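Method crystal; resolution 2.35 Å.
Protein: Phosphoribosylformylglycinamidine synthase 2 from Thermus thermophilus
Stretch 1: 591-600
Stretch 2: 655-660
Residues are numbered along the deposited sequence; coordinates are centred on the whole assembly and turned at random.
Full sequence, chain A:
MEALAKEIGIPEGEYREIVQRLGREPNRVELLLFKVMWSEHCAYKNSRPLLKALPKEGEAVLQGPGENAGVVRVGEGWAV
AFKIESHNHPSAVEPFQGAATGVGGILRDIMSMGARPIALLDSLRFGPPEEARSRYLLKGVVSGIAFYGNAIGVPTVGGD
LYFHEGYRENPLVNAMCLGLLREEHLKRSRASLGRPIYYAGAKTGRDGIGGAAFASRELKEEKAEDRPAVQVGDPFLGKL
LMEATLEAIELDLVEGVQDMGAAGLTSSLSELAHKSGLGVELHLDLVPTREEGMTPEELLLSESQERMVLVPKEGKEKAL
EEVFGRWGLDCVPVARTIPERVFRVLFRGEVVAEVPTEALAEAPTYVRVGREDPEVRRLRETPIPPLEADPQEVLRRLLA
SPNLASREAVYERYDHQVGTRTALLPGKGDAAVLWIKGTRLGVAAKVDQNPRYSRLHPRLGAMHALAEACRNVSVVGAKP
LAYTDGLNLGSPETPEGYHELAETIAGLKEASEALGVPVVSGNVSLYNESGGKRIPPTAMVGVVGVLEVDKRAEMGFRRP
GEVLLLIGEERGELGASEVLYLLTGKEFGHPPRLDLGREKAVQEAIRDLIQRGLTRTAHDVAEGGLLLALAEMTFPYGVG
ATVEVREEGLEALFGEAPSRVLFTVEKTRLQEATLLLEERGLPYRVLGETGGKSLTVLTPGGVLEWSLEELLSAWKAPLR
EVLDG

Stretch 1 591-600: PPRLDLGREK
Stretch 2 (655-660) GEAPSR

The heart of this contact is a serine held in a left-handed backbone conformation: Ser659, at phi/psi 61/25, points its CA-to-CB bond toward the first turn of a helix and, with chi1 at -49° (m), donates from OG to Glu599 OE2 at 2.6 Å. Such positive phi is uncommon outside glycine, yet here it belongs to the residue with the largest covered area in the contact.

Stretch 1 runs as an extended loop from Pro591 through Asp595 and then enters a helix at Leu596. Asp595 (phi/psi -95/102, chi1 t) is the N-cap: its OD1 accepts from Arg598 N at 2.8 Å, while its carbonyl O accepts from Glu599 N at 2.9 Å. The following i to i-4 bond runs from Lys600 N to Leu596 O, 3.0 Å. Stretch 2 has no regular helix or strand; Glu656, Ala657 and Pro658 are extended before the turn in phi at Ser659. The two stretches advance in the same order, with CA to CA spacings of 5.5 Å for Pro592 and Ala657, 6.3 Å for Leu594 and Pro658, and 4.7 Å for Glu599 and Ser659.

Glu599 reaches its partner by a bend rather than by its starting direction. Its CA-to-CB bond points sideways, but chi1 t and chi2 p (65°) bring the carboxylate nearer; OE2 also lies 3.0 Å from Ser659 N. Two waters extend the polar network. Water 1 accepts from Asp595 N and donates to Ser659 OG, both at 2.8 Å, so the serine hydroxyl gives to the glutamate and receives from the water. Water 2 accepts from Arg598 NH1 at 3.0 Å and donates to Ser659 O at 2.7 Å. The CA-to-CB bond of Arg598 points toward stretch 2, and chi1 t places its CG 3.8 Å from Ser659 CB; chi2 and chi3, both p, carry the chain on to NH1 and water 2.

The apolar packing centres on Pro658. Pro658, C-gamma endo, packs its CD 3.9 Å from CB of Pro592, C-gamma exo, and its CG 3.6 Å from Leu594 CD1, the leucine being t, p. The backbone comes close as well: Arg593 O sits 3.3 Å from Pro658 CD, and Pro592 CG lies 3.4 Å from Glu656 O.

Stretch 2 braces itself through Arg660, whose CB points away from stretch 1: NE donates to Ala657 O at 3.1 Å, and NH2 makes a weak bond to Gly655 O, also 3.1 Å. The rule to read here is modest: prolines pack the loop, and one serine bonds Glu599 directly and reaches the cap residue Asp595 through water 1.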

ATOM      1  N   PRO A 591      22.582  -3.019   5.823  1.00 17.08           N
ATOM      2  CA  PRO A 591      21.816  -3.118   4.575  1.00 16.29           C
ATOM      3  C   PRO A 591      22.567  -2.301   3.520  1.00 16.45           C
ATOM      4  O   PRO A 591      23.396  -1.473   3.862  1.00 17.25           O
ATOM      5  CB  PRO A 591      20.477  -2.489   4.944  1.00 14.50           C
ATOM      6  CG  PRO A 591      20.343  -2.824   6.377  1.00 13.63           C
ATOM      7  CD  PRO A 591      21.723  -2.542   6.917  1.00 14.89           C
ATOM      8  N   PRO A 592      22.281  -2.513   2.232  1.00 17.59           N
ATOM      9  CA  PRO A 592      22.996  -1.745   1.204  1.00 18.19           C
ATOM     10  C   PRO A 592      22.890  -0.227   1.372  1.00 18.99           C
ATOM     11  O   PRO A 592      21.814   0.305   1.651  1.00 18.00           O
ATOM     12  CB  PRO A 592      22.348  -2.219  -0.098  1.00 17.30           C
ATOM     13  CG  PRO A 592      21.915  -3.605   0.223  1.00 19.23           C
ATOM     14  CD  PRO A 592      21.338  -3.459   1.615  1.00 18.51           C
ATOM     15  N   ARG A 593      24.007   0.472   1.204  1.00 19.86           N
ATOM     16  CA  ARG A 593      23.981   1.925   1.305  1.00 20.68           C
ATOM     17  C   ARG A 593      23.078   2.436   0.183  1.00 19.15           C
ATOM     18  O   ARG A 593      22.948   1.803  -0.863  1.00 17.47           O
ATOM     19  CB  ARG A 593      25.375   2.528   1.120  1.00 23.95           C
ATOM     20  CG  ARG A 593      26.372   2.276   2.233  1.00 28.87           C
ATOM     21  CD  ARG A 593      27.553   3.227   2.064  1.00 35.86           C
ATOM     22  NE  ARG A 593      28.853   2.555   2.004  1.00 42.45           N
ATOM     23  CZ  ARG A 593      29.214   1.671   1.072  1.00 45.98           C
ATOM     24  NH1 ARG A 593      28.374   1.327   0.097  1.00 45.22           N
ATOM     25  NH2 ARG A 593      30.430   1.137   1.108  1.00 46.11           N
ATOM     26  N   LEU A 594      22.463   3.588   0.405  1.00 18.12           N
ATOM     27  CA  LEU A 594      21.578   4.178  -0.582  1.00 16.80           C
ATOM     28  C   LEU A 594      21.928   5.649  -0.788  1.00 17.09           C
ATOM     29  O   LEU A 594      21.787   6.472   0.121  1.00 17.21           O
ATOM     30  CB  LEU A 594      20.128   4.027  -0.122  1.00 15.15           C
ATOM     31  CG  LEU A 594      19.004   4.719  -0.896  1.00 18.26           C
ATOM     32  CD1 LEU A 594      19.080   4.400  -2.388  1.00 18.03           C
ATOM     33  CD2 LEU A 594      17.672   4.255  -0.319  1.00 17.30           C
ATOM     34  N   ASP A 595      22.404   5.953  -1.990  1.00 15.54           N
ATOM     35  CA  ASP A 595      22.780   7.304  -2.390  1.00 15.18           C
ATOM     36  C   ASP A 595      21.544   7.837  -3.099  1.00 14.03           C
ATOM     37  O   ASP A 595      21.273   7.491  -4.249  1.00 13.82           O
ATOM     38  CB  ASP A 595      23.966   7.250  -3.370  1.00 17.52           C
ATOM     39  CG  ASP A 595      24.396   8.627  -3.872  1.00 20.01           C
ATOM     40  OD1 ASP A 595      23.530   9.513  -4.035  1.00 18.52           O
ATOM     41  OD2 ASP A 595      25.610   8.813  -4.127  1.00 22.00           O
ATOM     42  N   LEU A 596      20.792   8.673  -2.404  1.00 13.17           N
ATOM     43  CA  LEU A 596      19.584   9.234  -2.965  1.00 12.95           C
ATOM     44  C   LEU A 596      19.849  10.092  -4.191  1.00 14.21           C
ATOM     45  O   LEU A 596      19.008  10.174  -5.081  1.00 15.12           O
ATOM     46  CB  LEU A 596      18.838  10.014  -1.887  1.00 11.95           C
ATOM     47  CG  LEU A 596      18.195   9.030  -0.900  1.00 12.37           C
ATOM     48  CD1 LEU A 596      17.822   9.726   0.390  1.00 11.06           C
ATOM     49  CD2 LEU A 596      16.969   8.387  -1.568  1.00 11.02           C
ATOM     50  N   GLY A 597      21.024  10.710  -4.255  1.00 14.26           N
ATOM     51  CA  GLY A 597      21.349  11.532  -5.407  1.00 12.91           C
ATOM     52  C   GLY A 597      21.501  10.662  -6.636  1.00 14.03           C
ATOM     53  O   GLY A 597      21.004  10.993  -7.719  1.00 15.07           O
ATOM     54  N   ARG A 598      22.194   9.538  -6.476  1.00 13.03           N
ATOM     55  CA  ARG A 598      22.390   8.620  -7.584  1.00 14.33           C
ATOM     56  C   ARG A 598      21.029   8.042  -7.987  1.00 15.11           C
ATOM     57  O   ARG A 598      20.694   7.991  -9.175  1.00 13.81           O
ATOM     58  CB  ARG A 598      23.345   7.492  -7.175  1.00 16.24           C
ATOM     59  CG  ARG A 598      23.454   6.361  -8.189  1.00 19.72           C
ATOM     60  CD  ARG A 598      24.063   6.834  -9.500  1.00 24.98           C
ATOM     61  NE  ARG A 598      25.480   7.156  -9.358  1.00 27.68           N
ATOM     62  CZ  ARG A 598      26.428   6.267  -9.079  1.00 30.17           C
ATOM     63  NH1 ARG A 598      26.124   4.986  -8.911  1.00 32.37           N
ATOM     64  NH2 ARG A 598      27.685   6.664  -8.947  1.00 32.62           N
ATOM     65  N   GLU A 599      20.250   7.623  -6.986  1.00 13.16           N
ATOM     66  CA  GLU A 599      18.935   7.040  -7.217  1.00 14.07           C
ATOM     67  C   GLU A 599      18.071   7.927  -8.103  1.00 14.22           C
ATOM     68  O   GLU A 599      17.486   7.456  -9.079  1.00 15.06           O
ATOM     69  CB  GLU A 599      18.212   6.793  -5.888  1.00 12.11           C
ATOM     70  CG  GLU A 599      16.856   6.096  -6.052  1.00 13.42           C
ATOM     71  CD  GLU A 599      16.969   4.679  -6.604  1.00 14.35           C
ATOM     72  OE1 GLU A 599      16.254   4.353  -7.573  1.00 17.00           O
ATOM     73  OE2 GLU A 599      17.764   3.885  -6.067  1.00 12.53           O
ATOM     74  N   LYS A 600      18.000   9.210  -7.763  1.00 14.00           N
ATOM     75  CA  LYS A 600      17.203  10.167  -8.530  1.00 14.93           C
ATOM     76  C   LYS A 600      17.714  10.303  -9.966  1.00 14.55           C
ATOM     77  O   LYS A 600      16.930  10.301 -10.918  1.00 16.11           O
ATOM     78  CB  LYS A 600      17.222  11.538  -7.836  1.00 15.06           C
ATOM     79  CG  LYS A 600      16.429  12.632  -8.545  1.00 16.22           C
ATOM     80  CD  LYS A 600      16.313  13.871  -7.663  1.00 20.10           C
ATOM     81  CE  LYS A 600      15.411  14.943  -8.274  1.00 23.45           C
ATOM     82  NZ  LYS A 600      16.032  15.660  -9.431  1.00 25.41           N
ATOM     83  N   GLY A 655      25.082 -10.011  -4.762  1.00 15.21           N
ATOM     84  CA  GLY A 655      25.044  -8.926  -3.798  1.00 13.29           C
ATOM     85  C   GLY A 655      23.978  -7.920  -4.171  1.00 13.59           C
ATOM     86  O   GLY A 655      23.645  -7.774  -5.350  1.00 13.40           O
ATOM     87  N   GLU A 656      23.438  -7.217  -3.185  1.00 13.06           N
ATOM     88  CA  GLU A 656      22.395  -6.239  -3.478  1.00 14.93           C
ATOM     89  C   GLU A 656      22.866  -4.786  -3.349  1.00 13.25           C
ATOM     90  O   GLU A 656      23.728  -4.473  -2.532  1.00 13.04           O
ATOM     91  CB  GLU A 656      21.186  -6.505  -2.573  1.00 13.58           C
ATOM     92  CG  GLU A 656      20.905  -7.997  -2.430  1.00 15.23           C
ATOM     93  CD  GLU A 656      19.673  -8.319  -1.598  1.00 17.61           C
ATOM     94  OE1 GLU A 656      19.320  -7.525  -0.693  1.00 14.70           O
ATOM     95  OE2 GLU A 656      19.069  -9.386  -1.845  1.00 15.69           O
ATOM     96  N   ALA A 657      22.304  -3.916  -4.189  1.00 14.59           N
ATOM     97  CA  ALA A 657      22.615  -2.483  -4.195  1.00 15.08           C
ATOM     98  C   ALA A 657      21.522  -1.761  -4.966  1.00 15.99           C
ATOM     99  O   ALA A 657      21.116  -2.199  -6.039  1.00 15.41           O
ATOM    100  CB  ALA A 657      23.967  -2.217  -4.850  1.00 13.75           C
ATOM    101  N   PRO A 658      21.036  -0.632  -4.432  1.00 16.93           N
ATOM    102  CA  PRO A 658      19.978   0.135  -5.090  1.00 16.76           C
ATOM    103  C   PRO A 658      20.498   0.952  -6.262  1.00 15.89           C
ATOM    104  O   PRO A 658      21.676   0.936  -6.572  1.00 16.94           O
ATOM    105  CB  PRO A 658      19.477   1.029  -3.971  1.00 15.74           C
ATOM    106  CG  PRO A 658      20.766   1.398  -3.302  1.00 15.53           C
ATOM    107  CD  PRO A 658      21.471   0.047  -3.197  1.00 16.64           C
ATOM    108  N   SER A 659      19.591   1.653  -6.919  1.00 16.15           N
ATOM    109  CA  SER A 659      19.948   2.517  -8.030  1.00 18.12           C
ATOM    110  C   SER A 659      20.596   1.816  -9.223  1.00 17.96           C
ATOM    111  O   SER A 659      21.331   2.445  -9.983  1.00 19.08           O
ATOM    112  CB  SER A 659      20.870   3.633  -7.515  1.00 19.64           C
ATOM    113  OG  SER A 659      20.332   4.253  -6.351  1.00 17.48           O
ATOM    114  N   ARG A 660      20.320   0.527  -9.394  1.00 16.76           N
ATOM    115  CA  ARG A 660      20.874  -0.229 -10.517  1.00 16.45           C
ATOM    116  C   ARG A 660      19.763  -0.699 -11.464  1.00 17.83           C
ATOM    117  O   ARG A 660      18.788  -1.318 -11.034  1.00 18.02           O
ATOM    118  CB  ARG A 660      21.676  -1.423 -10.000  1.00 16.33           C
ATOM    119  CG  ARG A 660      22.791  -1.022  -9.035  1.00 17.01           C
ATOM    120  CD  ARG A 660      23.773  -2.161  -8.799  1.00 19.30           C
ATOM    121  NE  ARG A 660      23.160  -3.284  -8.095  1.00 20.65           N
ATOM    122  CZ  ARG A 660      23.715  -4.485  -7.984  1.00 19.96           C
ATOM    123  NH1 ARG A 660      24.896  -4.724  -8.533  1.00 19.46           N
ATOM    124  NH2 ARG A 660      23.091  -5.444  -7.316  1.00 22.78           N
TER
HETATM  125  O   HOH W   1      22.235   4.355  -4.313  1.00 13.11           O
HETATM  126  O   HOH W   2      23.907   3.197  -9.730  1.00 24.63           O